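Local coordinates for SusD-like carbohydrate binding protein (PDB 3LEW) that probably binds carbohydrate at the outer membrane of Bacteroides vulgatus, as a member of the SusD family of nutrient-binding proteins, at residues E172-S177 against L214-W219; D180-L185 against W219-T224. All coordinates share one frame; numbering follows the deposited sequence. Where two conformers were deposited one is given.

Contact 1: residues E172-S177 against L214-W219; sequences EVYAQS and LYARQW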
loop_
_atom_site.group_PDB
_atom_site.type_symbol
_atom_site.label_atom_id
_atom_site.label_comp_id
_atom_site.label_asym_id
_atom_site.label_seq_id
_atom_site.Cartn_x
_atom_site.Cartn_y
_atom_site.Cartn_z
ATOM N N GLU A 172 -3.770 -5.413 -20.007
ATOM C CA GLU A 172 -2.412 -5.628 -20.511
ATOM C C GLU A 172 -1.335 -5.321 -19.460
ATOM O O GLU A 172 -0.332 -6.036 -19.366
ATOM C CB GLU A 172 -2.171 -4.811 -21.769
ATOM C CG GLU A 172 -2.926 -5.322 -22.963
ATOM C CD GLU A 172 -2.939 -4.391 -24.165
ATOM O OE1 GLU A 172 -2.745 -3.160 -23.996
ATOM O OE2 GLU A 172 -3.234 -4.917 -25.272
ATOM N N VAL A 173 -1.545 -4.290 -18.654
ATOM C CA VAL A 173 -0.582 -3.932 -17.626
ATOM C C VAL A 173 -0.612 -4.972 -16.520
ATOM O O VAL A 173 0.457 -5.388 -16.016
ATOM C CB VAL A 173 -0.764 -2.508 -17.104
ATOM C CG1 VAL A 173 0.215 -2.206 -15.982
ATOM C CG2 VAL A 173 -0.573 -1.503 -18.243
ATOM N N TYR A 174 -1.813 -5.394 -16.114
ATOM C CA TYR A 174 -1.888 -6.548 -15.185
ATOM C C TYR A 174 -1.154 -7.791 -15.746
ATOM O O TYR A 174 -0.414 -8.450 -15.011
ATOM C CB TYR A 174 -3.331 -6.872 -14.778
ATOM C CG TYR A 174 -3.844 -6.112 -13.570
ATOM C CD1 TYR A 174 -3.252 -6.264 -12.313
ATOM C CD2 TYR A 174 -4.969 -5.313 -13.674
ATOM C CE1 TYR A 174 -3.706 -5.586 -11.208
ATOM C CE2 TYR A 174 -5.450 -4.619 -12.560
ATOM C CZ TYR A 174 -4.829 -4.792 -11.331
ATOM O OH TYR A 174 -5.280 -4.138 -10.211
ATOM N N ALA A 175 -1.346 -8.128 -17.024
ATOM C CA ALA A 175 -0.732 -9.301 -17.613
ATOM C C ALA A 175 0.810 -9.172 -17.616
ATOM O O ALA A 175 1.524 -10.142 -17.395
ATOM C CB ALA A 175 -1.276 -9.574 -19.043
ATOM N N GLN A 176 1.292 -7.951 -17.866
ATOM C CA GLN A 176 2.724 -7.654 -17.853
ATOM C C GLN A 176 3.282 -7.866 -16.450
ATOM O O GLN A 176 4.300 -8.516 -16.294
ATOM C CB GLN A 176 2.986 -6.198 -18.308
ATOM C CG GLN A 176 4.472 -5.795 -18.380
ATOM C CD GLN A 176 5.212 -6.582 -19.430
ATOM O OE1 GLN A 176 4.752 -6.672 -20.580
ATOM N NE2 GLN A 176 6.349 -7.181 -19.060
ATOM N N SER A 177 2.586 -7.377 -15.442
ATOM C CA SER A 177 3.023 -7.560 -14.051
ATOM C C SER A 177 3.142 -9.037 -13.698
ATOM O O SER A 177 4.200 -9.526 -13.231
ATOM C CB SER A 177 2.035 -6.878 -13.113
ATOM O OG SER A 177 2.366 -7.078 -11.754
ATOM N N LEU A 214 -4.578 -11.706 -7.417
ATOM C CA LEU A 214 -5.850 -11.310 -6.814
ATOM C C LEU A 214 -6.446 -10.065 -7.487
ATOM O O LEU A 214 -7.643 -10.036 -7.830
ATOM C CB LEU A 214 -5.697 -11.079 -5.304
ATOM C CG LEU A 214 -7.028 -10.813 -4.578
ATOM C CD1 LEU A 214 -7.724 -12.170 -4.321
ATOM C CD2 LEU A 214 -6.797 -10.063 -3.226
ATOM N N TYR A 215 -5.634 -9.008 -7.626
ATOM C CA TYR A 215 -6.116 -7.768 -8.184
ATOM C C TYR A 215 -6.556 -7.898 -9.638
ATOM O O TYR A 215 -7.517 -7.252 -10.048
ATOM C CB TYR A 215 -5.040 -6.691 -8.067
ATOM C CG TYR A 215 -4.670 -6.252 -6.663
ATOM C CD1 TYR A 215 -5.219 -6.827 -5.517
ATOM C CD2 TYR A 215 -3.739 -5.236 -6.485
ATOM C CE1 TYR A 215 -4.857 -6.391 -4.260
ATOM C CE2 TYR A 215 -3.402 -4.809 -5.224
ATOM C CZ TYR A 215 -3.950 -5.375 -4.122
ATOM O OH TYR A 215 -3.542 -4.963 -2.861
ATOM N N ALA A 216 -5.886 -8.780 -10.376
ATOM C CA ALA A 216 -6.220 -9.119 -11.757
ATOM C C ALA A 216 -7.393 -10.102 -11.923
ATOM O O ALA A 216 -7.755 -10.445 -13.058
ATOM C CB ALA A 216 -4.948 -9.682 -12.484
ATOM N N ARG A 217 -7.958 -10.576 -10.807
ATOM C CA ARG A 217 -9.072 -11.536 -10.792
ATOM C C ARG A 217 -8.719 -12.916 -11.347
ATOM O O ARG A 217 -9.583 -13.624 -11.903
ATOM C CB ARG A 217 -10.329 -10.915 -11.474
ATOM C CG ARG A 217 -10.606 -9.535 -10.941
ATOM C CD ARG A 217 -11.936 -8.912 -11.478
ATOM N NE ARG A 217 -13.130 -9.553 -10.924
ATOM C CZ ARG A 217 -13.670 -9.270 -9.744
ATOM N NH1 ARG A 217 -13.136 -8.362 -8.965
ATOM N NH2 ARG A 217 -14.761 -9.922 -9.330
ATOM N N GLN A 218 -7.428 -13.275 -11.206
ATOM C CA GLN A 218 -6.892 -14.593 -11.551
ATOM C C GLN A 218 -6.911 -15.447 -10.282
ATOM O O GLN A 218 -5.879 -15.659 -9.628
ATOM C CB GLN A 218 -5.459 -14.442 -12.077
ATOM C CG GLN A 218 -5.414 -13.752 -13.437
ATOM C CD GLN A 218 -5.998 -14.608 -14.531
ATOM O OE1 GLN A 218 -6.007 -15.821 -14.438
ATOM N NE2 GLN A 218 -6.506 -13.979 -15.568
ATOM N N TRP A 219 -8.120 -15.863 -9.890
ATOM C CA TRP A 219 -8.337 -16.445 -8.569
ATOM C C TRP A 219 -7.533 -17.734 -8.378
ATOM O O TRP A 219 -6.948 -17.936 -7.321
ATOM C CB TRP A 219 -9.823 -16.716 -8.320
ATOM C CG TRP A 219 -10.742 -15.590 -8.692
ATOM C CD1 TRP A 219 -11.802 -15.644 -9.559
ATOM C CD2 TRP A 219 -10.702 -14.249 -8.195
ATOM N NE1 TRP A 219 -12.404 -14.416 -9.652
ATOM C CE2 TRP A 219 -11.756 -13.542 -8.817
ATOM C CE3 TRP A 219 -9.871 -13.571 -7.314
ATOM C CZ2 TRP A 219 -12.002 -12.200 -8.559
ATOM C CZ3 TRP A 219 -10.119 -12.235 -7.051
ATOM C CH2 TRP A 219 -11.179 -11.565 -7.705
#
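Turned well past the common -60° setting (chi1 -88°), Y174 carries its ring off helix 170-187 and over the backbone at the C-terminal end of helix 202-215. Y215 has CG anti to its own carbonyl carbon (chi1 -66°), which leads its ring away toward helix 408-414 and leaves CB as the part that Y174 meets. One face of the Y174 ring lies over A216, whose CA stands 4.1 Å above the centre of the plane. The methyl A216 CB rests 3.8 Å from Y174 CD1, near the root of the ring. Farther out, Y215 CB packs 3.6 Å from Y174 CE1 and 3.3 Å from the phenol oxygen Y174 OH, so two neighbouring residues are covered along the length of one side chain. The backbones come close here, with 6.1 Å between Y174 CA and A216 CA, and the small A216 side chain suits that spacing. Directly after A216 the helix ends at R217, whose positive phi belongs to a Schellman motif, and Q218 is the N-cap of helix 219-232. The chemistry is buried van der Waals contact: an aromatic face over the A216 backbone, a methyl and a methylene touching the phenol, without directional polar bonds between the segments, holding the helical hairpin against helix 170-187 by shape.

Contact 2: residues D180-L185 against W219-T224; sequences DLEEAL and WEKAKT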
loop_
_atom_site.group_PDB
_atom_site.type_symbol
_atom_site.label_atom_id
_atom_site.label_comp_id
_atom_site.label_asym_id
_atom_site.label_seq_id
_atom_site.Cartn_x
_atom_site.Cartn_y
_atom_site.Cartn_z
ATOM N N ASP A 180 6.008 -10.865 -15.654
ATOM C CA ASP A 180 7.313 -10.530 -15.078
ATOM C C ASP A 180 7.548 -11.302 -13.790
ATOM O O ASP A 180 8.630 -11.835 -13.581
ATOM C CB ASP A 180 7.405 -9.022 -14.764
ATOM C CG ASP A 180 7.589 -8.140 -15.993
ATOM O OD1 ASP A 180 7.789 -8.689 -17.113
ATOM O OD2 ASP A 180 7.521 -6.870 -15.809
ATOM N N LEU A 181 6.547 -11.345 -12.923
ATOM C CA LEU A 181 6.665 -12.013 -11.633
ATOM C C LEU A 181 6.739 -13.572 -11.774
ATOM O O LEU A 181 7.517 -14.240 -11.059
ATOM C CB LEU A 181 5.498 -11.595 -10.743
ATOM C CG LEU A 181 5.607 -10.154 -10.202
ATOM C CD1 LEU A 181 4.229 -9.597 -9.812
ATOM C CD2 LEU A 181 6.561 -10.052 -9.016
ATOM N N GLU A 182 6.039 -14.133 -12.772
ATOM C CA GLU A 182 6.109 -15.572 -12.997
ATOM C C GLU A 182 7.478 -15.916 -13.557
ATOM O O GLU A 182 8.014 -16.970 -13.243
ATOM C CB GLU A 182 4.978 -16.088 -13.934
ATOM C CG GLU A 182 3.620 -16.044 -13.231
ATOM C CD GLU A 182 2.484 -16.513 -14.079
ATOM O OE1 GLU A 182 2.580 -16.397 -15.346
ATOM O OE2 GLU A 182 1.515 -17.046 -13.486
ATOM N N GLU A 183 8.024 -15.055 -14.418
ATOM C CA GLU A 183 9.404 -15.271 -14.914
ATOM C C GLU A 183 10.437 -15.193 -13.776
ATOM O O GLU A 183 11.358 -16.005 -13.708
ATOM C CB GLU A 183 9.740 -14.248 -15.982
ATOM C CG GLU A 183 9.116 -14.624 -17.278
ATOM C CD GLU A 183 9.472 -13.713 -18.474
ATOM O OE1 GLU A 183 10.312 -12.773 -18.326
ATOM O OE2 GLU A 183 8.877 -13.965 -19.575
ATOM N N ALA A 184 10.254 -14.219 -12.883
ATOM C CA ALA A 184 11.087 -14.102 -11.675
ATOM C C ALA A 184 11.006 -15.329 -10.781
ATOM O O ALA A 184 12.016 -15.766 -10.220
ATOM C CB ALA A 184 10.718 -12.860 -10.895
ATOM N N LEU A 185 9.800 -15.848 -10.604
ATOM C CA LEU A 185 9.621 -17.025 -9.758
ATOM C C LEU A 185 10.453 -18.216 -10.232
ATOM O O LEU A 185 10.963 -18.973 -9.424
ATOM C CB LEU A 185 8.154 -17.428 -9.661
ATOM C CG LEU A 185 7.789 -18.470 -8.609
ATOM C CD1 LEU A 185 7.951 -17.885 -7.239
ATOM C CD2 LEU A 185 6.320 -18.936 -8.830
ATOM N N TRP A 219 -8.120 -15.863 -9.890
ATOM C CA TRP A 219 -8.337 -16.445 -8.569
ATOM C C TRP A 219 -7.533 -17.734 -8.378
ATOM O O TRP A 219 -6.948 -17.936 -7.321
ATOM C CB TRP A 219 -9.823 -16.716 -8.320
ATOM C CG TRP A 219 -10.742 -15.590 -8.692
ATOM C CD1 TRP A 219 -11.802 -15.644 -9.559
ATOM C CD2 TRP A 219 -10.702 -14.249 -8.195
ATOM N NE1 TRP A 219 -12.404 -14.416 -9.652
ATOM C CE2 TRP A 219 -11.756 -13.542 -8.817
ATOM C CE3 TRP A 219 -9.871 -13.571 -7.314
ATOM C CZ2 TRP A 219 -12.002 -12.200 -8.559
ATOM C CZ3 TRP A 219 -10.119 -12.235 -7.051
ATOM C CH2 TRP A 219 -11.179 -11.565 -7.705
ATOM N N GLU A 220 -7.553 -18.618 -9.379
ATOM C CA GLU A 220 -6.825 -19.893 -9.303
ATOM C C GLU A 220 -5.331 -19.653 -9.071
ATOM O O GLU A 220 -4.719 -20.271 -8.191
ATOM C CB GLU A 220 -7.040 -20.704 -10.569
ATOM C CG GLU A 220 -6.811 -22.186 -10.421
ATOM C CD GLU A 220 -7.961 -22.846 -9.644
ATOM O OE1 GLU A 220 -9.117 -22.993 -10.184
ATOM O OE2 GLU A 220 -7.688 -23.187 -8.492
ATOM N N LYS A 221 -4.751 -18.709 -9.817
ATOM C CA LYS A 221 -3.339 -18.364 -9.607
ATOM C C LYS A 221 -3.079 -17.765 -8.219
ATOM O O LYS A 221 -2.094 -18.091 -7.579
ATOM C CB LYS A 221 -2.871 -17.427 -10.698
ATOM C CG LYS A 221 -2.594 -18.119 -12.041
ATOM C CD LYS A 221 -1.894 -17.163 -13.015
ATOM C CE LYS A 221 -1.597 -17.906 -14.302
ATOM N NZ LYS A 221 -0.723 -17.158 -15.216
ATOM N N ALA A 222 -3.953 -16.868 -7.770
ATOM C CA ALA A 222 -3.804 -16.210 -6.466
ATOM C C ALA A 222 -3.823 -17.244 -5.360
ATOM O O ALA A 222 -3.026 -17.192 -4.417
ATOM C CB ALA A 222 -4.925 -15.154 -6.239
ATOM N N LYS A 223 -4.737 -18.194 -5.483
ATOM C CA LYS A 223 -4.798 -19.333 -4.538
ATOM C C LYS A 223 -3.511 -20.166 -4.591
ATOM O O LYS A 223 -2.957 -20.550 -3.545
ATOM C CB LYS A 223 -6.020 -20.211 -4.855
ATOM C CG LYS A 223 -5.972 -21.632 -4.224
ATOM C CD LYS A 223 -7.184 -22.454 -4.519
ATOM C CE LYS A 223 -7.035 -23.908 -4.038
ATOM N NZ LYS A 223 -8.306 -24.686 -4.177
ATOM N N THR A 224 -3.060 -20.483 -5.794
ATOM C CA THR A 224 -1.877 -21.351 -5.976
ATOM C C THR A 224 -0.635 -20.738 -5.362
ATOM O O THR A 224 0.089 -21.389 -4.580
ATOM C CB THR A 224 -1.615 -21.651 -7.459
ATOM O OG1 THR A 224 -2.698 -22.438 -7.958
ATOM C CG2 THR A 224 -0.281 -22.400 -7.657
#
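E182 and K221 reach toward each other from helices 170-187 and 219-232, span the 10.4 Å between E182 CA and K221 CA and meet in a salt bridge. From K221 CB the side chain runs out with CG anti to the carbonyl carbon (chi1 -77°) and stays extended to its end. CB and CG meet nothing on the opposite segment; the first touch comes at K221 CD, 3.4 Å from E182 OE2. K221 CE passes 3.3 Å from that same oxygen, and the ammonium K221 NZ then donates a hydrogen bond to E182 OE2 at 2.8 Å. The nitrogen arrives on the syn side of the carboxylate oxygen, 17° out of the carboxylate plane, with E182 OE1 farther off at 3.4 Å from K221 NZ. E182 is likewise extended beyond CG, and the two chains cross at about a right angle, so that the lysine's last carbons lie across the carboxylate end. E182 OE2 is also hydrogen-bonded to Y225 OH, one turn on from K221, and thus ties the glutamate to helix 219-232 at two points. An alanine in place of E182 would probably leave the K221 ammonium without its carboxylate mate and Y225 OH without this partner. Within helix 219-232, T224 OG1 bonds back to E220 O at 3.0 Å, from the face of that carbonyl opposite T224 N. The surface bridge joins helix 170-187 to the second helix of the hairpin 202-215/219-232, consistent with the TPR-like helical packing of SusD-family proteins; on the same helix as E182, L181 and L185 pack on helix 202-215, while D180, E183 and A184 turn to helix 111-135.

From the N terminus, helix 170-187 supplies first 172-177 and then 180-185, and the chain goes on through helix 202-215 to the turn at 216-218 and into helix 219-232. Contact 1 closes a loop of 36 residues by bringing 214-219 back to 172-177; contact 2 closes one of 33 by bringing 219-224 back to 180-185. The segments alternate along the chain, so the loops cross, and the ranges share W219, the first residue of helix 219-232. Their centres are 9 Å apart, and L214 N packs 3.7 Å from A222 CB. Together they fasten helix 170-187 to the following helical hairpin, through a buried apolar contact at its turn and a surface salt bridge farther along.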